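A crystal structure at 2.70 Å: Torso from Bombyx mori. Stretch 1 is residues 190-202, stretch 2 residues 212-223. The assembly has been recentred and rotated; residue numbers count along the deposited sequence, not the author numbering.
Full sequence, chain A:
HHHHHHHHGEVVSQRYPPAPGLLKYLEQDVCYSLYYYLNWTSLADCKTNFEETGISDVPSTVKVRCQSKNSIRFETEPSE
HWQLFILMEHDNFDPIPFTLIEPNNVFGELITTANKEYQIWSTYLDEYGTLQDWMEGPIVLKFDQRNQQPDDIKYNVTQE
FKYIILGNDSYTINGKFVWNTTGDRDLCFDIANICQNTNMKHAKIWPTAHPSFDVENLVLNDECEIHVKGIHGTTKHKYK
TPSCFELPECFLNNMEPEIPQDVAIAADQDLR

Stretch 1, residues 190-202: DIANICQNTNMKH
Stretch 2 212-223: SFDVENLVLNDE

Contact between residues 190-202 and 212-223 of Torso from Bombyx mori, burying 715 Å² summed over both sides. The shortest polar link is a hydrogen bond from Lys201 NZ to Asp214 O, 2.8 Å; the lysine is fully extended (all four chi angles t), which carries its ammonium to a backbone carbonyl of the facing strand. At the hairpin turn the carboxylate of Asp222 (chi1 t, -163°) receives two weak hydrogen bonds from successive amides: Gln196 N to Asp222 OD1, 3.1 Å, and Asn197 N to Asp222 OD2, 3.0 Å, with N-H...O angles of 127° and 130°. Gln196 N also makes a weak bond to Glu223 O at 3.5 Å. Thr198 OG1 (chi1 m) lies 3.0 Å from Asn217 O.

Stretch 1 is a hairpin: strands 190-195 and 198-202 are joined by Gln196 (phi/psi -62/-27) and Asn197 (-136/33), and paired by Asn193 N to Lys201 O, 2.8 Å, and Lys201 N to Asn193 O, 2.9 Å. The strand of stretch 2 around 213-215 packs against it through side chains, at 26° to the first hairpin strand and 160° to the second, with axes 9.4 and 8.9 Å away at closest approach. The chain then turns a corner at Asn217 (63/25). Nearest CA pairs set the register: Ile191 CA to Phe213 CA 7.8 Å, Lys201 CA to Val215 CA 7.8 Å, Thr198 CA to Leu218 CA 6.3 Å, Gln196 CA to Glu223 CA 5.8 Å.

Phe213 (chi1 t, chi2 70°) points toward the hairpin. Ile191 CG2 (chi1 m, chi2 p) sits over one ring face, 3.5 Å from the Phe213 ring centroid and 5° off the normal, a CH-pi contact. Asn193 CB and Lys201 CE approach obliquely, each 3.9 Å from Phe213 CE2 and CZ respectively. Nearer the turn, Leu218 (m, t) starts away, but its end returns to place CD2 3.3 Å from Cys195 SG.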

# COMPACT_ATOMS: atom_id res chain seq x y z
N ASP A 190 17.09 -7.84 -11.76
CA ASP A 190 15.79 -7.91 -11.09
C ASP A 190 14.98 -9.09 -11.61
O ASP A 190 14.73 -9.19 -12.82
CB ASP A 190 15.01 -6.61 -11.27
CG ASP A 190 15.60 -5.46 -10.50
OD1 ASP A 190 16.60 -4.88 -10.97
OD2 ASP A 190 15.07 -5.13 -9.42
N ILE A 191 14.56 -9.97 -10.71
CA ILE A 191 13.92 -11.23 -11.09
C ILE A 191 12.48 -11.32 -10.63
O ILE A 191 12.16 -10.96 -9.49
CB ILE A 191 14.68 -12.44 -10.51
CG1 ILE A 191 16.16 -12.38 -10.89
CG2 ILE A 191 14.05 -13.75 -10.97
CD1 ILE A 191 17.00 -11.58 -9.91
N ALA A 192 11.61 -11.79 -11.52
CA ALA A 192 10.22 -12.07 -11.19
C ALA A 192 9.84 -13.46 -11.70
O ALA A 192 10.14 -13.80 -12.83
CB ALA A 192 9.30 -11.02 -11.78
N ASN A 193 9.19 -14.26 -10.85
CA ASN A 193 8.80 -15.62 -11.24
C ASN A 193 7.39 -15.96 -10.78
O ASN A 193 6.99 -15.65 -9.66
CB ASN A 193 9.78 -16.64 -10.67
CG ASN A 193 9.44 -18.06 -11.07
OD1 ASN A 193 9.15 -18.33 -12.23
ND2 ASN A 193 9.48 -18.98 -10.11
N ILE A 194 6.64 -16.62 -11.67
CA ILE A 194 5.27 -17.02 -11.37
C ILE A 194 4.94 -18.37 -12.02
O ILE A 194 5.49 -18.71 -13.07
CB ILE A 194 4.26 -15.94 -11.86
CG1 ILE A 194 2.82 -16.30 -11.48
CG2 ILE A 194 4.38 -15.74 -13.37
CD1 ILE A 194 2.57 -16.38 -9.99
N CYS A 195 4.05 -19.12 -11.37
CA CYS A 195 3.59 -20.40 -11.90
C CYS A 195 2.07 -20.51 -11.82
O CYS A 195 1.43 -19.79 -11.04
CB CYS A 195 4.22 -21.57 -11.14
SG CYS A 195 6.02 -21.68 -11.29
N GLN A 196 1.50 -21.42 -12.60
CA GLN A 196 0.05 -21.60 -12.66
C GLN A 196 -0.54 -22.01 -11.31
O GLN A 196 -1.71 -21.73 -11.04
CB GLN A 196 -0.31 -22.65 -13.72
CG GLN A 196 -1.80 -22.81 -13.97
CD GLN A 196 -2.09 -23.89 -15.01
OE1 GLN A 196 -1.20 -24.35 -15.71
NE2 GLN A 196 -3.36 -24.29 -15.09
N ASN A 197 0.26 -22.67 -10.48
CA ASN A 197 -0.21 -23.15 -9.19
C ASN A 197 0.78 -22.88 -8.05
O ASN A 197 0.90 -23.66 -7.11
CB ASN A 197 -0.50 -24.65 -9.27
CG ASN A 197 -1.65 -24.97 -10.21
OD1 ASN A 197 -2.82 -24.87 -9.84
ND2 ASN A 197 -1.31 -25.34 -11.44
N THR A 198 1.49 -21.76 -8.15
CA THR A 198 2.36 -21.30 -7.07
C THR A 198 2.36 -19.78 -7.04
O THR A 198 2.40 -19.12 -8.08
CB THR A 198 3.81 -21.81 -7.24
OG1 THR A 198 3.81 -23.24 -7.32
CG2 THR A 198 4.67 -21.38 -6.05
N ASN A 199 2.30 -19.21 -5.83
CA ASN A 199 2.26 -17.77 -5.67
C ASN A 199 3.56 -17.11 -6.14
O ASN A 199 4.64 -17.70 -6.07
CB ASN A 199 1.98 -17.40 -4.22
CG ASN A 199 0.53 -17.59 -3.84
OD1 ASN A 199 -0.37 -17.35 -4.65
ND2 ASN A 199 0.29 -18.01 -2.60
N MET A 200 3.42 -15.88 -6.61
CA MET A 200 4.51 -15.13 -7.22
C MET A 200 5.72 -15.00 -6.29
O MET A 200 5.57 -14.95 -5.07
CB MET A 200 4.01 -13.75 -7.62
CG MET A 200 5.00 -12.89 -8.36
SD MET A 200 4.33 -11.27 -8.77
CE MET A 200 3.77 -10.68 -7.17
N LYS A 201 6.91 -14.95 -6.89
CA LYS A 201 8.13 -14.66 -6.15
C LYS A 201 9.00 -13.68 -6.92
O LYS A 201 9.20 -13.83 -8.13
CB LYS A 201 8.91 -15.95 -5.87
CG LYS A 201 10.24 -15.72 -5.16
CD LYS A 201 10.93 -17.02 -4.80
CE LYS A 201 12.28 -16.77 -4.15
NZ LYS A 201 12.97 -18.02 -3.75
N HIS A 202 9.53 -12.68 -6.22
CA HIS A 202 10.34 -11.64 -6.83
C HIS A 202 11.61 -11.40 -6.02
O HIS A 202 11.61 -11.56 -4.80
CB HIS A 202 9.53 -10.35 -6.96
CG HIS A 202 8.99 -9.85 -5.66
ND1 HIS A 202 7.77 -10.24 -5.16
CD2 HIS A 202 9.51 -8.99 -4.75
CE1 HIS A 202 7.56 -9.64 -4.00
NE2 HIS A 202 8.60 -8.87 -3.73
N SER A 212 22.33 -16.08 -9.80
CA SER A 212 21.56 -17.30 -9.59
C SER A 212 20.28 -16.98 -8.84
O SER A 212 20.28 -16.11 -7.96
CB SER A 212 22.38 -18.34 -8.82
OG SER A 212 22.74 -17.85 -7.54
N PHE A 213 19.20 -17.68 -9.18
CA PHE A 213 17.91 -17.43 -8.55
C PHE A 213 17.25 -18.73 -8.11
O PHE A 213 17.02 -19.62 -8.92
CB PHE A 213 16.99 -16.68 -9.51
CG PHE A 213 15.65 -16.36 -8.93
CD1 PHE A 213 15.52 -15.42 -7.93
CD2 PHE A 213 14.51 -16.99 -9.40
CE1 PHE A 213 14.28 -15.12 -7.39
CE2 PHE A 213 13.27 -16.69 -8.87
CZ PHE A 213 13.15 -15.76 -7.86
N ASP A 214 16.94 -18.82 -6.82
CA ASP A 214 16.31 -20.00 -6.26
C ASP A 214 14.79 -19.84 -6.25
O ASP A 214 14.28 -18.73 -6.11
CB ASP A 214 16.81 -20.26 -4.84
CG ASP A 214 18.32 -20.35 -4.76
OD1 ASP A 214 18.95 -20.75 -5.76
OD2 ASP A 214 18.88 -20.03 -3.69
N VAL A 215 14.09 -20.96 -6.41
CA VAL A 215 12.63 -20.98 -6.33
C VAL A 215 12.18 -22.18 -5.51
O VAL A 215 12.80 -23.25 -5.57
CB VAL A 215 11.99 -21.03 -7.73
CG1 VAL A 215 10.47 -21.01 -7.62
CG2 VAL A 215 12.46 -19.87 -8.57
N GLU A 216 11.11 -22.00 -4.75
CA GLU A 216 10.59 -23.06 -3.89
C GLU A 216 9.08 -23.21 -4.04
O GLU A 216 8.42 -22.40 -4.70
CB GLU A 216 10.94 -22.78 -2.43
CG GLU A 216 12.43 -22.57 -2.19
CD GLU A 216 12.75 -22.26 -0.74
OE1 GLU A 216 11.82 -22.32 0.10
OE2 GLU A 216 13.92 -21.95 -0.44
N ASN A 217 8.55 -24.26 -3.43
CA ASN A 217 7.12 -24.54 -3.43
C ASN A 217 6.56 -24.79 -4.83
O ASN A 217 5.37 -24.59 -5.08
CB ASN A 217 6.36 -23.38 -2.78
CG ASN A 217 7.03 -22.90 -1.50
OD1 ASN A 217 7.69 -23.68 -0.80
ND2 ASN A 217 6.86 -21.62 -1.19
N LEU A 218 7.43 -25.23 -5.74
CA LEU A 218 6.99 -25.62 -7.08
C LEU A 218 6.31 -26.98 -7.04
O LEU A 218 6.42 -27.71 -6.06
CB LEU A 218 8.18 -25.66 -8.05
CG LEU A 218 8.84 -24.32 -8.38
CD1 LEU A 218 10.09 -24.55 -9.22
CD2 LEU A 218 7.86 -23.41 -9.12
N VAL A 219 5.59 -27.30 -8.11
CA VAL A 219 4.90 -28.59 -8.22
C VAL A 219 5.14 -29.22 -9.59
O VAL A 219 5.65 -28.57 -10.51
CB VAL A 219 3.39 -28.43 -7.98
CG1 VAL A 219 3.13 -27.91 -6.57
CG2 VAL A 219 2.76 -27.51 -9.02
N LEU A 220 4.76 -30.49 -9.72
CA LEU A 220 4.98 -31.23 -10.95
C LEU A 220 4.04 -30.80 -12.07
O LEU A 220 2.88 -30.48 -11.83
CB LEU A 220 4.82 -32.73 -10.70
CG LEU A 220 5.81 -33.37 -9.72
CD1 LEU A 220 5.41 -34.80 -9.41
CD2 LEU A 220 7.22 -33.32 -10.28
N ASN A 221 4.56 -30.81 -13.30
CA ASN A 221 3.77 -30.54 -14.49
C ASN A 221 3.07 -29.18 -14.46
O ASN A 221 1.92 -29.06 -14.90
CB ASN A 221 2.74 -31.65 -14.68
CG ASN A 221 3.38 -33.02 -14.78
OD1 ASN A 221 4.31 -33.23 -15.56
ND2 ASN A 221 2.90 -33.96 -13.98
N ASP A 222 3.77 -28.18 -13.95
CA ASP A 222 3.24 -26.82 -13.85
C ASP A 222 3.85 -25.92 -14.92
O ASP A 222 5.06 -25.94 -15.13
CB ASP A 222 3.50 -26.24 -12.46
CG ASP A 222 2.64 -25.04 -12.16
OD1 ASP A 222 2.23 -24.34 -13.11
OD2 ASP A 222 2.36 -24.79 -10.96
N GLU A 223 3.01 -25.14 -15.58
CA GLU A 223 3.45 -24.22 -16.62
C GLU A 223 3.84 -22.88 -16.01
O GLU A 223 2.97 -22.06 -15.69
CB GLU A 223 2.36 -24.04 -17.68
CG GLU A 223 2.82 -23.32 -18.94
CD GLU A 223 3.87 -24.10 -19.71
OE1 GLU A 223 3.89 -25.35 -19.59
OE2 GLU A 223 4.67 -23.47 -20.43